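Local coordinates for cellulase (Uncultured bacterium, PDB 6XSO), which probably hydrolyses internal beta-1,4-glucan linkages of cellulose and related plant polysaccharides as a broad-specificity endoglucanase of glycoside hydrolase family 5, at residues Y173-S187 with V198-A210. Residues are numbered along the deposited sequence; the frame is centred on the assembly and turned at random.
Sequences YNEMLDKLNSWCFAS and VATSAYNAINGYA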
loop_
_atom_site.group_PDB
_atom_site.type_symbol
_atom_site.label_atom_id
_atom_site.label_comp_id
_atom_site.label_asym_id
_atom_site.label_seq_id
_atom_site.Cartn_x
_atom_site.Cartn_y
_atom_site.Cartn_z
ATOM N N TYR A 173 3.353 3.590 -5.965
ATOM C CA TYR A 173 3.022 2.474 -6.869
ATOM C C TYR A 173 2.973 1.242 -5.963
ATOM O O TYR A 173 3.615 1.213 -4.904
ATOM C CB TYR A 173 4.029 2.285 -8.068
ATOM C CG TYR A 173 5.452 2.366 -7.585
ATOM C CD1 TYR A 173 5.995 1.325 -6.845
ATOM C CD2 TYR A 173 6.226 3.507 -7.786
ATOM C CE1 TYR A 173 7.244 1.415 -6.309
ATOM C CE2 TYR A 173 7.480 3.610 -7.238
ATOM C CZ TYR A 173 7.966 2.572 -6.485
ATOM O OH TYR A 173 9.202 2.698 -5.921
ATOM N N ASN A 174 2.234 0.220 -6.393
ATOM C CA ASN A 174 1.965 -0.936 -5.537
ATOM C C ASN A 174 3.034 -2.026 -5.593
ATOM O O ASN A 174 3.901 -2.084 -4.715
ATOM C CB ASN A 174 0.567 -1.491 -5.876
ATOM C CG ASN A 174 0.233 -2.710 -5.087
ATOM O OD1 ASN A 174 0.450 -2.734 -3.862
ATOM N ND2 ASN A 174 -0.308 -3.745 -5.752
ATOM N N GLU A 175 2.972 -2.912 -6.593
ATOM C CA GLU A 175 3.854 -4.077 -6.704
ATOM C C GLU A 175 4.430 -4.063 -8.117
ATOM O O GLU A 175 3.951 -4.761 -9.015
ATOM C CB GLU A 175 3.107 -5.394 -6.373
ATOM C CG GLU A 175 2.818 -5.535 -4.881
ATOM C CD GLU A 175 2.078 -6.787 -4.507
ATOM O OE1 GLU A 175 1.574 -7.511 -5.378
ATOM O OE2 GLU A 175 2.001 -7.072 -3.290
ATOM N N MET A 176 5.443 -3.231 -8.322
ATOM C CA MET A 176 6.019 -3.052 -9.647
ATOM C C MET A 176 7.031 -4.163 -9.908
ATOM O O MET A 176 7.952 -4.380 -9.110
ATOM C CB MET A 176 6.716 -1.689 -9.741
ATOM C CG MET A 176 6.925 -1.262 -11.170
ATOM S SD MET A 176 8.020 0.137 -11.418
ATOM C CE MET A 176 7.388 1.358 -10.279
ATOM N N LEU A 177 6.877 -4.841 -11.041
ATOM C CA LEU A 177 7.701 -5.981 -11.422
ATOM C C LEU A 177 8.443 -5.678 -12.716
ATOM O O LEU A 177 8.077 -4.771 -13.469
ATOM C CB LEU A 177 6.835 -7.230 -11.637
ATOM C CG LEU A 177 5.797 -7.557 -10.566
ATOM C CD1 LEU A 177 5.039 -8.834 -10.899
ATOM C CD2 LEU A 177 6.439 -7.660 -9.189
ATOM N N ASP A 178 9.495 -6.459 -12.969
ATOM C CA ASP A 178 10.238 -6.377 -14.220
ATOM C C ASP A 178 9.386 -6.945 -15.350
ATOM O O ASP A 178 8.246 -7.375 -15.160
ATOM C CB ASP A 178 11.606 -7.050 -14.068
ATOM C CG ASP A 178 11.514 -8.544 -13.826
ATOM O OD1 ASP A 178 10.473 -9.154 -14.145
ATOM O OD2 ASP A 178 12.501 -9.119 -13.317
ATOM N N LYS A 179 9.937 -6.921 -16.566
ATOM C CA LYS A 179 9.162 -7.375 -17.707
ATOM C C LYS A 179 8.957 -8.875 -17.721
ATOM O O LYS A 179 8.178 -9.360 -18.551
ATOM C CB LYS A 179 9.813 -6.924 -19.024
ATOM C CG LYS A 179 11.059 -7.655 -19.440
ATOM C CD LYS A 179 11.629 -7.080 -20.720
ATOM C CE LYS A 179 12.962 -7.696 -21.040
ATOM N NZ LYS A 179 13.528 -7.120 -22.306
ATOM N N LEU A 180 9.644 -9.606 -16.846
ATOM C CA LEU A 180 9.467 -11.040 -16.673
ATOM C C LEU A 180 8.489 -11.357 -15.558
ATOM O O LEU A 180 8.262 -12.535 -15.273
ATOM C CB LEU A 180 10.809 -11.691 -16.330
ATOM C CG LEU A 180 11.984 -11.296 -17.227
ATOM C CD1 LEU A 180 13.281 -11.859 -16.661
ATOM C CD2 LEU A 180 11.788 -11.754 -18.654
ATOM N N ASN A 181 7.915 -10.324 -14.933
ATOM C CA ASN A 181 6.967 -10.479 -13.839
ATOM C C ASN A 181 7.599 -11.221 -12.670
ATOM O O ASN A 181 6.959 -12.043 -12.011
ATOM C CB ASN A 181 5.684 -11.137 -14.335
ATOM C CG ASN A 181 5.033 -10.330 -15.435
ATOM O OD1 ASN A 181 4.589 -9.209 -15.200
ATOM N ND2 ASN A 181 5.028 -10.868 -16.658
ATOM N N SER A 182 8.865 -10.899 -12.385
ATOM C CA SER A 182 9.586 -11.595 -11.329
ATOM C C SER A 182 9.115 -11.155 -9.948
ATOM O O SER A 182 9.137 -9.963 -9.620
ATOM C CB SER A 182 11.080 -11.273 -11.410
ATOM O OG SER A 182 11.668 -11.686 -12.620
ATOM N N TRP A 183 8.735 -12.127 -9.121
ATOM C CA TRP A 183 8.552 -11.892 -7.695
ATOM C C TRP A 183 9.894 -12.045 -6.976
ATOM O O TRP A 183 10.898 -12.467 -7.554
ATOM C CB TRP A 183 7.463 -12.830 -7.124
ATOM C CG TRP A 183 6.123 -12.534 -7.738
ATOM C CD1 TRP A 183 5.481 -13.258 -8.704
ATOM C CD2 TRP A 183 5.299 -11.399 -7.471
ATOM N NE1 TRP A 183 4.309 -12.645 -9.053
ATOM C CE2 TRP A 183 4.160 -11.509 -8.298
ATOM C CE3 TRP A 183 5.375 -10.332 -6.569
ATOM C CZ2 TRP A 183 3.131 -10.571 -8.278
ATOM C CZ3 TRP A 183 4.357 -9.389 -6.562
ATOM C CH2 TRP A 183 3.248 -9.516 -7.408
ATOM N N CYS A 184 9.892 -11.692 -5.682
ATOM C CA CYS A 184 10.995 -11.943 -4.753
ATOM C C CYS A 184 12.143 -10.956 -4.927
ATOM O O CYS A 184 12.545 -10.286 -3.970
ATOM C CB CYS A 184 11.526 -13.386 -4.840
ATOM S SG CYS A 184 10.254 -14.646 -4.653
ATOM N N PHE A 185 12.679 -10.857 -6.142
ATOM C CA PHE A 185 13.719 -9.891 -6.462
ATOM C C PHE A 185 13.773 -9.738 -7.978
ATOM O O PHE A 185 13.338 -10.620 -8.727
ATOM C CB PHE A 185 15.075 -10.306 -5.861
ATOM C CG PHE A 185 15.559 -11.661 -6.293
ATOM C CD1 PHE A 185 16.261 -11.829 -7.480
ATOM C CD2 PHE A 185 15.320 -12.780 -5.494
ATOM C CE1 PHE A 185 16.705 -13.097 -7.868
ATOM C CE2 PHE A 185 15.766 -14.036 -5.881
ATOM C CZ PHE A 185 16.447 -14.190 -7.068
ATOM N N ALA A 186 14.300 -8.597 -8.430
ATOM C CA ALA A 186 14.317 -8.323 -9.861
ATOM C C ALA A 186 15.136 -9.380 -10.595
ATOM O O ALA A 186 16.261 -9.710 -10.198
ATOM C CB ALA A 186 14.870 -6.931 -10.144
ATOM N N SER A 187 14.552 -9.914 -11.671
ATOM C CA SER A 187 15.116 -10.923 -12.589
ATOM C C SER A 187 15.044 -12.360 -12.078
ATOM O O SER A 187 15.565 -13.258 -12.735
ATOM C CB SER A 187 16.531 -10.580 -13.085
ATOM O OG SER A 187 17.542 -10.987 -12.183
ATOM N N VAL A 198 18.711 -7.149 -16.561
ATOM C CA VAL A 198 17.334 -6.906 -16.157
ATOM C C VAL A 198 17.263 -6.384 -14.725
ATOM O O VAL A 198 16.507 -5.447 -14.435
ATOM C CB VAL A 198 16.522 -8.200 -16.331
ATOM C CG1 VAL A 198 15.154 -8.038 -15.699
ATOM C CG2 VAL A 198 16.395 -8.538 -17.806
ATOM N N ALA A 199 18.038 -6.969 -13.811
ATOM C CA ALA A 199 17.985 -6.533 -12.416
ATOM C C ALA A 199 18.407 -5.077 -12.278
ATOM O O ALA A 199 17.736 -4.281 -11.602
ATOM C CB ALA A 199 18.867 -7.423 -11.539
ATOM N N THR A 200 19.523 -4.709 -12.912
ATOM C CA THR A 200 20.017 -3.339 -12.831
ATOM C C THR A 200 19.012 -2.367 -13.430
ATOM O O THR A 200 18.792 -1.275 -12.888
ATOM C CB THR A 200 21.378 -3.257 -13.533
ATOM O OG1 THR A 200 22.324 -4.077 -12.833
ATOM C CG2 THR A 200 21.880 -1.826 -13.589
ATOM N N SER A 201 18.384 -2.757 -14.546
ATOM C CA SER A 201 17.359 -1.930 -15.170
ATOM C C SER A 201 16.185 -1.734 -14.231
ATOM O O SER A 201 15.629 -0.631 -14.125
ATOM C CB SER A 201 16.891 -2.612 -16.461
ATOM O OG SER A 201 15.995 -1.799 -17.200
ATOM N N ALA A 202 15.816 -2.802 -13.529
ATOM C CA ALA A 202 14.630 -2.790 -12.681
ATOM C C ALA A 202 14.796 -1.842 -11.508
ATOM O O ALA A 202 13.893 -1.051 -11.215
ATOM C CB ALA A 202 14.366 -4.209 -12.202
ATOM N N TYR A 203 15.953 -1.878 -10.843
ATOM C CA TYR A 203 16.151 -0.974 -9.708
ATOM C C TYR A 203 16.320 0.467 -10.163
ATOM O O TYR A 203 15.850 1.385 -9.484
ATOM C CB TYR A 203 17.278 -1.475 -8.799
ATOM C CG TYR A 203 16.976 -2.857 -8.256
ATOM C CD1 TYR A 203 15.826 -3.110 -7.516
ATOM C CD2 TYR A 203 17.822 -3.912 -8.485
ATOM C CE1 TYR A 203 15.542 -4.372 -7.044
ATOM C CE2 TYR A 203 17.541 -5.178 -8.008
ATOM C CZ TYR A 203 16.391 -5.409 -7.291
ATOM O OH TYR A 203 16.086 -6.667 -6.821
ATOM N N ASN A 204 16.939 0.699 -11.325
ATOM C CA ASN A 204 16.950 2.053 -11.870
ATOM C C ASN A 204 15.528 2.557 -12.113
ATOM O O ASN A 204 15.227 3.737 -11.875
ATOM C CB ASN A 204 17.726 2.090 -13.185
ATOM C CG ASN A 204 19.234 2.063 -12.988
ATOM O OD1 ASN A 204 19.745 2.088 -11.863
ATOM N ND2 ASN A 204 19.965 1.996 -14.099
ATOM N N ALA A 205 14.651 1.687 -12.628
ATOM C CA ALA A 205 13.263 2.076 -12.896
ATOM C C ALA A 205 12.489 2.344 -11.606
ATOM O O ALA A 205 11.768 3.341 -11.510
ATOM C CB ALA A 205 12.558 0.995 -13.713
ATOM N N ILE A 206 12.607 1.445 -10.618
ATOM C CA ILE A 206 11.986 1.686 -9.316
ATOM C C ILE A 206 12.409 3.050 -8.797
ATOM O O ILE A 206 11.582 3.858 -8.363
ATOM C CB ILE A 206 12.354 0.572 -8.317
ATOM C CG1 ILE A 206 11.665 -0.743 -8.688
ATOM C CG2 ILE A 206 12.001 1.042 -6.882
ATOM C CD1 ILE A 206 10.195 -0.785 -8.407
ATOM N N ASN A 207 13.714 3.309 -8.804
ATOM C CA ASN A 207 14.214 4.550 -8.234
ATOM C C ASN A 207 13.777 5.750 -9.055
ATOM O O ASN A 207 13.475 6.796 -8.478
ATOM C CB ASN A 207 15.726 4.488 -8.082
ATOM C CG ASN A 207 16.162 3.448 -7.072
ATOM O OD1 ASN A 207 15.395 3.075 -6.171
ATOM N ND2 ASN A 207 17.387 2.972 -7.207
ATOM N N GLY A 208 13.670 5.579 -10.374
ATOM C CA GLY A 208 13.168 6.648 -11.224
ATOM C C GLY A 208 11.709 6.964 -10.969
ATOM O O GLY A 208 11.338 8.128 -10.831
ATOM N N TYR A 209 10.861 5.931 -10.900
ATOM C CA TYR A 209 9.453 6.172 -10.590
ATOM C C TYR A 209 9.298 6.815 -9.212
ATOM O O TYR A 209 8.471 7.724 -9.032
ATOM C CB TYR A 209 8.663 4.869 -10.688
ATOM C CG TYR A 209 8.228 4.499 -12.099
ATOM C CD1 TYR A 209 7.290 5.274 -12.776
ATOM C CD2 TYR A 209 8.743 3.373 -12.753
ATOM C CE1 TYR A 209 6.880 4.959 -14.053
ATOM C CE2 TYR A 209 8.314 3.033 -14.030
ATOM C CZ TYR A 209 7.389 3.834 -14.670
ATOM O OH TYR A 209 6.898 3.574 -15.926
ATOM N N ALA A 210 10.097 6.380 -8.236
ATOM C CA ALA A 210 10.039 6.974 -6.900
ATOM C C ALA A 210 10.372 8.465 -6.940
ATOM O O ALA A 210 9.670 9.280 -6.327
ATOM C CB ALA A 210 10.976 6.224 -5.950
HETATM O O HOH W 1 17.657 -8.574 -7.912
#
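Ala-186 packs against residues 198-210 of helix 196-219 so closely that its CB lies 3.4 Å from CB of Ala-202, tighter than usual for two methyl groups. The same methyl leans on the phenol end of Tyr-203, whose OH accepts a nearly straight hydrogen bond from Ala-186 N (3.1 Å, N-H...O 160°). A water at the edge of the Tyr-203 ring, in its plane, donates to Ala-186 O and also hydrogen-bonds the phenol oxygen, so Ala-186 is tied to one side chain by its N directly and by its O through the water. Further along the helix, the side chains of Met-176 and Ile-206 pass in opposite directions, SD 3.8 Å from CD1, and Met-176 then bends at chi3 (-50°) to wedge CE between two tyrosines. This methyl sits 3.4 Å above the centre of the Tyr-173 ring and meets CD2 of Tyr-209, while the sulfur makes an oblique Met-aromatic contact with the latter ring. Tyr-173 crosses Ile-206 at about a right angle, its OH against CG2 and hydrogen-bonded to Asn-232 O. In this TIM barrel the segment 173-187 belongs to the loop that leaves strand 168-171 and leads into helix 196-219, and here it folds back onto that helix. Val-198 CG1 packs 3.7 Å from Asp-178 OD2 and 3.9 Å from Ser-187 CB, but the contact thins toward partly exposed Leu-180, whose CD1 stays 4.4 Å from that methyl. Asp-178 OD2 takes Ser-182 OG with its syn lone pair and Ser-187 N nearly along its C-O bond, though bent at the N-H (142°); OD1 receives Ser-182 N from above the carboxylate plane. With an alanine here, Ser-182 N and OG and Ser-187 N would probably lose the carboxylate that holds them, letting the turn 178-181 drift from Ser-187.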